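Local coordinates for 16S rRNA processing protein (Pseudomonas aeruginosa, PDB 2F1L) that probably assists the final step of 30S ribosomal subunit assembly and is probably needed for efficient processing of 16S rRNA, at residues Arg158-Val169 against Met179-Phe187. Sequence-based numbering, arbitrary orientation.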
loop_
_atom_site.group_PDB
_atom_site.type_symbol
_atom_site.label_atom_id
_atom_site.label_comp_id
_atom_site.label_asym_id
_atom_site.label_seq_id
_atom_site.Cartn_x
_atom_site.Cartn_y
_atom_site.Cartn_z
ATOM N N ARG A 158 -0.007 14.983 16.494
ATOM C CA ARG A 158 0.959 14.494 15.536
ATOM C C ARG A 158 0.438 14.603 14.139
ATOM O O ARG A 158 -0.685 14.164 13.864
ATOM C CB ARG A 158 1.251 13.009 15.763
ATOM C CG ARG A 158 2.070 12.671 16.991
ATOM C CD ARG A 158 2.408 11.183 16.987
ATOM N NE ARG A 158 3.251 10.882 15.832
ATOM C CZ ARG A 158 3.172 9.792 15.083
ATOM N NH1 ARG A 158 2.280 8.845 15.318
ATOM N NH2 ARG A 158 3.985 9.673 14.061
ATOM N N GLU A 159 1.286 15.106 13.247
ATOM C CA GLU A 159 1.035 15.003 11.815
ATOM C C GLU A 159 1.367 13.576 11.387
ATOM O O GLU A 159 2.278 12.953 11.924
ATOM C CB GLU A 159 1.851 16.034 11.023
ATOM C CG GLU A 159 2.099 15.680 9.571
ATOM C CD GLU A 159 3.076 16.626 8.907
ATOM O OE1 GLU A 159 2.750 17.816 8.825
ATOM O OE2 GLU A 159 4.164 16.176 8.457
ATOM N N ARG A 160 0.619 13.056 10.423
ATOM C CA ARG A 160 0.883 11.736 9.918
ATOM C C ARG A 160 0.893 11.694 8.408
ATOM O O ARG A 160 0.336 12.545 7.748
ATOM C CB ARG A 160 -0.162 10.765 10.453
ATOM C CG ARG A 160 -0.001 10.440 11.910
ATOM C CD ARG A 160 -1.103 9.534 12.335
ATOM N NE ARG A 160 -0.974 9.088 13.721
ATOM C CZ ARG A 160 -1.333 9.829 14.752
ATOM N NH1 ARG A 160 -1.805 11.056 14.556
ATOM N NH2 ARG A 160 -1.209 9.361 15.977
ATOM N N LEU A 161 1.522 10.676 7.858
ATOM C CA LEU A 161 1.669 10.604 6.419
ATOM C C LEU A 161 1.265 9.220 5.939
ATOM O O LEU A 161 1.990 8.224 6.150
ATOM C CB LEU A 161 3.107 10.911 6.058
ATOM C CG LEU A 161 3.483 12.316 6.482
ATOM C CD1 LEU A 161 4.901 12.310 7.013
ATOM C CD2 LEU A 161 3.305 13.299 5.335
ATOM N N LEU A 162 0.086 9.159 5.333
ATOM C CA LEU A 162 -0.533 7.885 5.005
ATOM C C LEU A 162 -0.469 7.691 3.512
ATOM O O LEU A 162 -0.630 8.625 2.769
ATOM C CB LEU A 162 -1.963 7.838 5.488
ATOM C CG LEU A 162 -2.189 7.481 6.959
ATOM C CD1 LEU A 162 -1.498 8.426 7.887
ATOM C CD2 LEU A 162 -3.697 7.483 7.234
ATOM N N PRO A 163 -0.212 6.466 3.073
ATOM C CA PRO A 163 -0.202 6.157 1.642
ATOM C C PRO A 163 -1.616 6.073 1.094
ATOM O O PRO A 163 -2.514 5.503 1.742
ATOM C CB PRO A 163 0.467 4.795 1.604
ATOM C CG PRO A 163 0.039 4.155 2.887
ATOM C CD PRO A 163 0.041 5.276 3.907
ATOM N N TYR A 164 -1.837 6.661 -0.069
ATOM C CA TYR A 164 -3.159 6.588 -0.709
ATOM C C TYR A 164 -3.184 5.293 -1.507
ATOM O O TYR A 164 -2.868 5.267 -2.703
ATOM C CB TYR A 164 -3.429 7.805 -1.624
ATOM C CG TYR A 164 -4.811 7.767 -2.226
ATOM C CD1 TYR A 164 -5.921 8.147 -1.502
ATOM C CD2 TYR A 164 -5.012 7.291 -3.504
ATOM C CE1 TYR A 164 -7.202 8.081 -2.040
ATOM C CE2 TYR A 164 -6.264 7.202 -4.041
ATOM C CZ TYR A 164 -7.366 7.605 -3.309
ATOM O OH TYR A 164 -8.625 7.515 -3.886
ATOM N N THR A 165 -3.489 4.216 -0.809
ATOM C CA THR A 165 -3.670 2.888 -1.399
ATOM C C THR A 165 -4.799 2.202 -0.637
ATOM O O THR A 165 -5.134 2.607 0.478
ATOM C CB THR A 165 -2.452 2.005 -1.186
ATOM O OG1 THR A 165 -2.279 1.760 0.224
ATOM C CG2 THR A 165 -1.215 2.665 -1.730
ATOM N N GLY A 166 -5.333 1.139 -1.211
ATOM C CA GLY A 166 -6.419 0.370 -0.603
ATOM C C GLY A 166 -6.023 -0.446 0.623
ATOM O O GLY A 166 -6.884 -0.805 1.422
ATOM N N GLN A 167 -4.736 -0.764 0.778
ATOM C CA GLN A 167 -4.309 -1.386 1.994
ATOM C C GLN A 167 -4.548 -0.441 3.153
ATOM O O GLN A 167 -4.692 -0.886 4.331
ATOM C CB GLN A 167 -2.819 -1.765 1.913
ATOM C CG GLN A 167 -2.337 -2.568 3.115
ATOM C CD GLN A 167 -0.929 -3.116 2.984
ATOM O OE1 GLN A 167 -0.419 -3.686 3.941
ATOM N NE2 GLN A 167 -0.303 -2.972 1.820
ATOM N N CYS A 168 -4.563 0.858 2.822
ATOM C CA CYS A 168 -4.724 1.924 3.804
ATOM C C CYS A 168 -6.114 2.590 3.799
ATOM O O CYS A 168 -6.793 2.701 4.847
ATOM C CB CYS A 168 -3.675 2.999 3.592
ATOM S SG CYS A 168 -3.836 4.331 4.816
ATOM N N VAL A 169 -6.526 3.062 2.627
ATOM C CA VAL A 169 -7.801 3.791 2.513
ATOM C C VAL A 169 -8.899 2.785 2.304
ATOM O O VAL A 169 -8.948 2.135 1.268
ATOM C CB VAL A 169 -7.800 4.797 1.336
ATOM C CG1 VAL A 169 -9.187 5.495 1.223
ATOM C CG2 VAL A 169 -6.727 5.817 1.545
HETATM N N MSE A 179 -13.295 9.761 5.964
HETATM C CA MSE A 179 -12.540 8.695 5.365
HETATM C C MSE A 179 -12.189 7.657 6.424
HETATM O O MSE A 179 -11.806 7.997 7.558
HETATM C CB MSE A 179 -11.285 9.244 4.759
HETATM C CG MSE A 179 -10.523 8.191 4.082
HETATM SE SE MSE A 179 -8.685 8.771 3.648
HETATM C CE MSE A 179 -8.913 9.618 1.783
ATOM N N ARG A 180 -12.369 6.383 6.078
ATOM C CA ARG A 180 -12.018 5.324 6.997
ATOM C C ARG A 180 -10.734 4.695 6.477
ATOM O O ARG A 180 -10.648 4.365 5.284
ATOM C CB ARG A 180 -13.112 4.319 7.079
ATOM C CG ARG A 180 -12.756 3.060 7.792
ATOM C CD ARG A 180 -12.745 3.213 9.285
ATOM N NE ARG A 180 -14.097 3.211 9.817
ATOM C CZ ARG A 180 -14.420 3.453 11.087
ATOM N NH1 ARG A 180 -13.487 3.686 11.987
ATOM N NH2 ARG A 180 -15.696 3.451 11.458
ATOM N N VAL A 181 -9.759 4.541 7.395
ATOM C CA VAL A 181 -8.435 4.031 7.083
ATOM C C VAL A 181 -8.032 2.951 8.029
ATOM O O VAL A 181 -8.582 2.830 9.129
ATOM C CB VAL A 181 -7.340 5.102 7.113
ATOM C CG1 VAL A 181 -7.706 6.222 6.137
ATOM C CG2 VAL A 181 -7.146 5.639 8.513
ATOM N N ASP A 182 -7.108 2.119 7.547
ATOM C CA ASP A 182 -6.460 1.140 8.373
ATOM C C ASP A 182 -5.048 1.602 8.493
ATOM O O ASP A 182 -4.313 1.638 7.504
ATOM C CB ASP A 182 -6.523 -0.251 7.749
ATOM C CG ASP A 182 -5.955 -1.315 8.654
ATOM O OD1 ASP A 182 -5.952 -1.142 9.891
ATOM O OD2 ASP A 182 -5.575 -2.364 8.119
ATOM N N TRP A 183 -4.709 2.025 9.692
ATOM C CA TRP A 183 -3.425 2.640 9.986
ATOM C C TRP A 183 -3.169 2.575 11.484
ATOM O O TRP A 183 -4.072 2.761 12.279
ATOM C CB TRP A 183 -3.374 4.099 9.508
ATOM C CG TRP A 183 -1.963 4.607 9.408
ATOM C CD1 TRP A 183 -1.347 5.473 10.244
ATOM C CD2 TRP A 183 -0.983 4.217 8.437
ATOM N NE1 TRP A 183 -0.057 5.673 9.840
ATOM C CE2 TRP A 183 0.191 4.895 8.742
ATOM C CE3 TRP A 183 -1.002 3.364 7.325
ATOM C CZ2 TRP A 183 1.333 4.764 7.988
ATOM C CZ3 TRP A 183 0.112 3.238 6.579
ATOM C CH2 TRP A 183 1.278 3.939 6.903
ATOM N N ASP A 184 -1.926 2.297 11.849
ATOM C CA ASP A 184 -1.532 2.219 13.237
ATOM C C ASP A 184 -1.191 3.646 13.692
ATOM O O ASP A 184 -0.280 4.295 13.162
ATOM C CB ASP A 184 -0.347 1.274 13.334
ATOM C CG ASP A 184 0.235 1.210 14.694
ATOM O OD1 ASP A 184 -0.155 2.026 15.560
ATOM O OD2 ASP A 184 1.111 0.344 14.888
ATOM N N ALA A 185 -1.948 4.155 14.661
ATOM C CA ALA A 185 -1.748 5.520 15.102
ATOM C C ALA A 185 -0.416 5.663 15.837
ATOM O O ALA A 185 0.196 6.737 15.774
ATOM C CB ALA A 185 -2.878 5.983 15.950
ATOM N N ASP A 186 0.078 4.598 16.474
ATOM C CA ASP A 186 1.455 4.659 17.036
ATOM C C ASP A 186 2.510 4.808 15.961
ATOM O O ASP A 186 3.528 5.388 16.206
ATOM C CB ASP A 186 1.827 3.444 17.878
ATOM C CG ASP A 186 0.910 3.254 19.060
ATOM O OD1 ASP A 186 0.258 4.210 19.506
ATOM O OD2 ASP A 186 0.824 2.123 19.540
ATOM N N PHE A 187 2.271 4.290 14.759
ATOM C CA PHE A 187 3.337 4.288 13.771
ATOM C C PHE A 187 3.915 5.676 13.500
ATOM O O PHE A 187 3.210 6.675 13.301
ATOM C CB PHE A 187 2.917 3.648 12.450
ATOM C CG PHE A 187 4.034 3.587 11.467
ATOM C CD1 PHE A 187 5.156 2.808 11.741
ATOM C CD2 PHE A 187 4.020 4.378 10.327
ATOM C CE1 PHE A 187 6.214 2.791 10.879
ATOM C CE2 PHE A 187 5.089 4.364 9.448
ATOM C CZ PHE A 187 6.186 3.569 9.719
ATOM O OXT PHE A 187 5.146 5.781 13.451
HETATM O O HOH W 1 0.599 6.788 12.664
#
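Phe187 O, one of the two oxygens of the C-terminal carboxylate, takes two hydrogen bonds from the end of Arg158, from NH1 at 3.1 Å and from NH2 at 3.2 Å. Both nitrogens approach from one face of the carboxylate, while the oxygen lies close to the guanidinium plane. Arg160, its chain straight through chi2 (178°) and chi3 (176°), reaches the backbone with its own guanidinium edge: NH2 donates to Ala185 O at 3.0 Å, and NE adds a weak bond. Asp156 forms a salt bridge with the same NH2. A water accepts from Arg160 NE and, weakly, from Trp183 NE1, and lies 2.7 Å from Phe187 O, linking the arginines' end of the contact to the indole. Leu162 covers one face of that indole, its CG 3.7 Å from the centroid of the five-membered ring and nearly on the ring normal, a CH-pi contact. Pro163 CD meets the far end of the six-membered ring at Trp183 CZ3 (3.4 Å), and Cys168 SG comes obliquely to CE3. Beyond, Asp182 N donates to Cys168 O at 2.8 Å, beside the antiparallel non-hydrogen-bonded pair Val169-Val181 of the PRC-barrel sheet. Tyr39 of the second subunit stacks its ring on Phe187 and hydrogen-bonds OXT through its OH. The arginines thus hold the C-terminal tail beside the start of strand 160-163, and Arg158's charge probably stabilises the ionised chain end.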